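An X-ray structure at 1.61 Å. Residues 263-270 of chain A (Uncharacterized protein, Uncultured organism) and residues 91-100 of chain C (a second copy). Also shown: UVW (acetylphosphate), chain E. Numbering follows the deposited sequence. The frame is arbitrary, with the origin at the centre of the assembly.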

# COMPACT_ATOMS: atom_id res chain seq x y z
N LEU A 263 -2.77 -23.09 -20.00
CA LEU A 263 -2.97 -21.83 -20.72
C LEU A 263 -1.65 -21.40 -21.38
O LEU A 263 -0.73 -20.92 -20.72
CB LEU A 263 -3.51 -20.77 -19.75
CG LEU A 263 -3.28 -19.27 -19.93
CD1 LEU A 263 -4.40 -18.62 -20.73
CD2 LEU A 263 -3.17 -18.63 -18.56
N ALA A 264 -1.58 -21.57 -22.70
CA ALA A 264 -0.30 -21.62 -23.43
C ALA A 264 0.42 -20.26 -23.58
O ALA A 264 1.64 -20.18 -23.42
CB ALA A 264 -0.54 -22.23 -24.82
N LEU A 265 -0.35 -19.22 -23.89
CA LEU A 265 0.17 -17.85 -24.11
C LEU A 265 1.51 -17.75 -24.85
O LEU A 265 2.45 -17.06 -24.42
CB LEU A 265 0.29 -17.12 -22.77
CG LEU A 265 -1.02 -16.96 -22.00
CD1 LEU A 265 -0.80 -16.18 -20.71
CD2 LEU A 265 -2.09 -16.29 -22.84
N PRO A 266 1.59 -18.40 -26.01
CA PRO A 266 2.84 -18.43 -26.76
C PRO A 266 3.29 -17.05 -27.27
O PRO A 266 4.49 -16.83 -27.44
CB PRO A 266 2.52 -19.36 -27.92
CG PRO A 266 1.05 -19.26 -28.09
CD PRO A 266 0.52 -19.15 -26.70
N VAL A 267 2.36 -16.13 -27.51
CA VAL A 267 2.76 -14.83 -28.03
C VAL A 267 3.56 -14.09 -26.95
O VAL A 267 4.57 -13.46 -27.25
CB VAL A 267 1.56 -13.99 -28.49
CG1 VAL A 267 2.01 -12.58 -28.90
CG2 VAL A 267 0.84 -14.70 -29.64
N HIS A 268 3.11 -14.19 -25.69
CA HIS A 268 3.86 -13.58 -24.58
C HIS A 268 5.28 -14.11 -24.53
O HIS A 268 6.25 -13.35 -24.41
CB HIS A 268 3.20 -13.87 -23.25
CG HIS A 268 2.04 -12.99 -22.93
ND1 HIS A 268 0.79 -13.18 -23.47
CD2 HIS A 268 1.94 -11.92 -22.11
CE1 HIS A 268 -0.03 -12.26 -23.00
NE2 HIS A 268 0.64 -11.49 -22.18
N GLY A 269 5.39 -15.43 -24.60
CA GLY A 269 6.69 -16.06 -24.48
C GLY A 269 7.58 -15.66 -25.63
O GLY A 269 8.77 -15.35 -25.44
N ASN A 270 7.04 -15.71 -26.85
CA ASN A 270 7.87 -15.43 -28.01
C ASN A 270 8.25 -13.95 -28.04
O ASN A 270 9.39 -13.63 -28.35
CB ASN A 270 7.18 -15.80 -29.33
CG ASN A 270 7.19 -17.30 -29.65
OD1 ASN A 270 6.25 -17.78 -30.28
ND2 ASN A 270 8.25 -18.00 -29.31
N PRO C 91 0.86 -18.88 -10.61
CA PRO C 91 0.13 -17.73 -10.06
C PRO C 91 -1.21 -17.50 -10.76
O PRO C 91 -2.19 -17.13 -10.11
CB PRO C 91 1.08 -16.56 -10.33
CG PRO C 91 1.92 -17.02 -11.50
CD PRO C 91 2.14 -18.47 -11.22
N PHE C 92 -1.23 -17.73 -12.07
CA PHE C 92 -2.42 -17.51 -12.88
C PHE C 92 -2.87 -18.81 -13.55
O PHE C 92 -3.44 -18.78 -14.64
CB PHE C 92 -2.16 -16.45 -13.94
N GLY C 93 -2.60 -19.94 -12.90
CA GLY C 93 -2.96 -21.24 -13.44
C GLY C 93 -1.80 -21.92 -14.15
O GLY C 93 -0.76 -21.30 -14.39
N LYS C 94 -1.98 -23.19 -14.48
CA LYS C 94 -0.95 -23.96 -15.17
C LYS C 94 -0.64 -23.37 -16.55
O LYS C 94 -1.53 -23.19 -17.39
CB LYS C 94 -1.39 -25.42 -15.32
N SER C 95 0.64 -23.08 -16.78
CA SER C 95 1.09 -22.52 -18.05
C SER C 95 2.59 -22.74 -18.24
O SER C 95 3.35 -22.74 -17.26
CB SER C 95 0.78 -21.02 -18.11
OG SER C 95 1.27 -20.42 -19.30
N PRO C 96 3.03 -22.94 -19.49
CA PRO C 96 4.48 -22.93 -19.70
C PRO C 96 5.04 -21.52 -19.51
O PRO C 96 6.24 -21.38 -19.26
CB PRO C 96 4.65 -23.38 -21.15
CG PRO C 96 3.28 -23.71 -21.66
CD PRO C 96 2.29 -23.06 -20.76
N ILE C 97 4.21 -20.50 -19.63
CA ILE C 97 4.69 -19.14 -19.44
C ILE C 97 4.86 -18.88 -17.95
O ILE C 97 4.03 -19.25 -17.13
CB ILE C 97 3.75 -18.07 -20.06
CG1 ILE C 97 3.56 -18.34 -21.56
CG2 ILE C 97 4.32 -16.67 -19.86
CD1 ILE C 97 4.85 -18.30 -22.37
N ARG C 98 5.99 -18.26 -17.64
CA ARG C 98 6.36 -17.87 -16.30
C ARG C 98 6.28 -16.36 -16.27
O ARG C 98 6.60 -15.72 -17.25
CB ARG C 98 7.76 -18.39 -15.97
CG ARG C 98 7.83 -19.93 -16.01
CD ARG C 98 9.17 -20.48 -15.62
NE ARG C 98 9.13 -21.93 -15.68
CZ ARG C 98 10.08 -22.75 -15.23
NH1 ARG C 98 11.16 -22.28 -14.63
NH2 ARG C 98 9.92 -24.06 -15.35
N PHE C 99 5.79 -15.82 -15.17
CA PHE C 99 5.61 -14.39 -15.04
C PHE C 99 6.15 -13.81 -13.75
O PHE C 99 6.18 -14.46 -12.76
CB PHE C 99 4.12 -14.05 -14.90
CG PHE C 99 3.30 -14.26 -16.10
CD1 PHE C 99 3.29 -13.37 -17.11
CD2 PHE C 99 2.49 -15.35 -16.19
CE1 PHE C 99 2.49 -13.55 -18.20
CE2 PHE C 99 1.68 -15.54 -17.28
CZ PHE C 99 1.69 -14.64 -18.28
N ALA C 100 6.56 -12.56 -13.81
CA ALA C 100 6.85 -11.76 -12.61
C ALA C 100 5.90 -10.56 -12.60
O ALA C 100 5.69 -9.93 -13.62
CB ALA C 100 8.30 -11.31 -12.60
C1 UVW E . -2.26 -11.98 -18.22
O1 UVW E . -2.13 -13.01 -17.65
C1M UVW E . -3.59 -11.27 -18.19
O2 UVW E . -1.22 -11.45 -18.98
P UVW E . -0.39 -10.03 -18.79
O1P UVW E . 0.09 -9.82 -20.22
O2P UVW E . -1.29 -8.87 -18.38
O3P UVW E . 0.72 -10.25 -17.81

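Chain A enters the contact as a loop and turns into a helix at Pro A266, with Leu A265 at the N-cap position; chain C approaches as a loop and is a strand by Arg C98. The backbones come nearest at Leu A263 and Ser C95, whose CA atoms lie 4.9 Å apart. Here the loop is pinned twice: Leu A263 N donates to Lys C94 O at 2.9 Å, and Ser C95 OG donates to Leu A263 O at 2.5 Å. The serine, chi1 t, also accepts from Ile C97 N, 3.0 Å from its OG, so one small hydroxyl ties the loop while bracing its own chain.

Beyond this polar clamp, apolar side chains carry more of the contact. The stretches bury 396 Å², both sides summed, Leu A263 and Ile C97 contributing most. Ile C97, m at both chi angles, has its CA-to-CB bond directed toward chain A: its CG1 lies 3.2 Å from Ala A264 O and 3.7 Å from Leu A265 CB, and its CD1 reaches 3.6 Å from Gly A269 CA. Glycine fits because an ideal CB there would sit 2.8 Å from that CD1, a clash. Leu A265 CD1 meets the edge of the Phe C99 ring, 3.8 Å from CZ. His A268 CD2 also approaches that edge, 4.3 Å from Phe C99 CE1, while His A268 NE2 donates to acetylphosphate O1P at 2.6 Å.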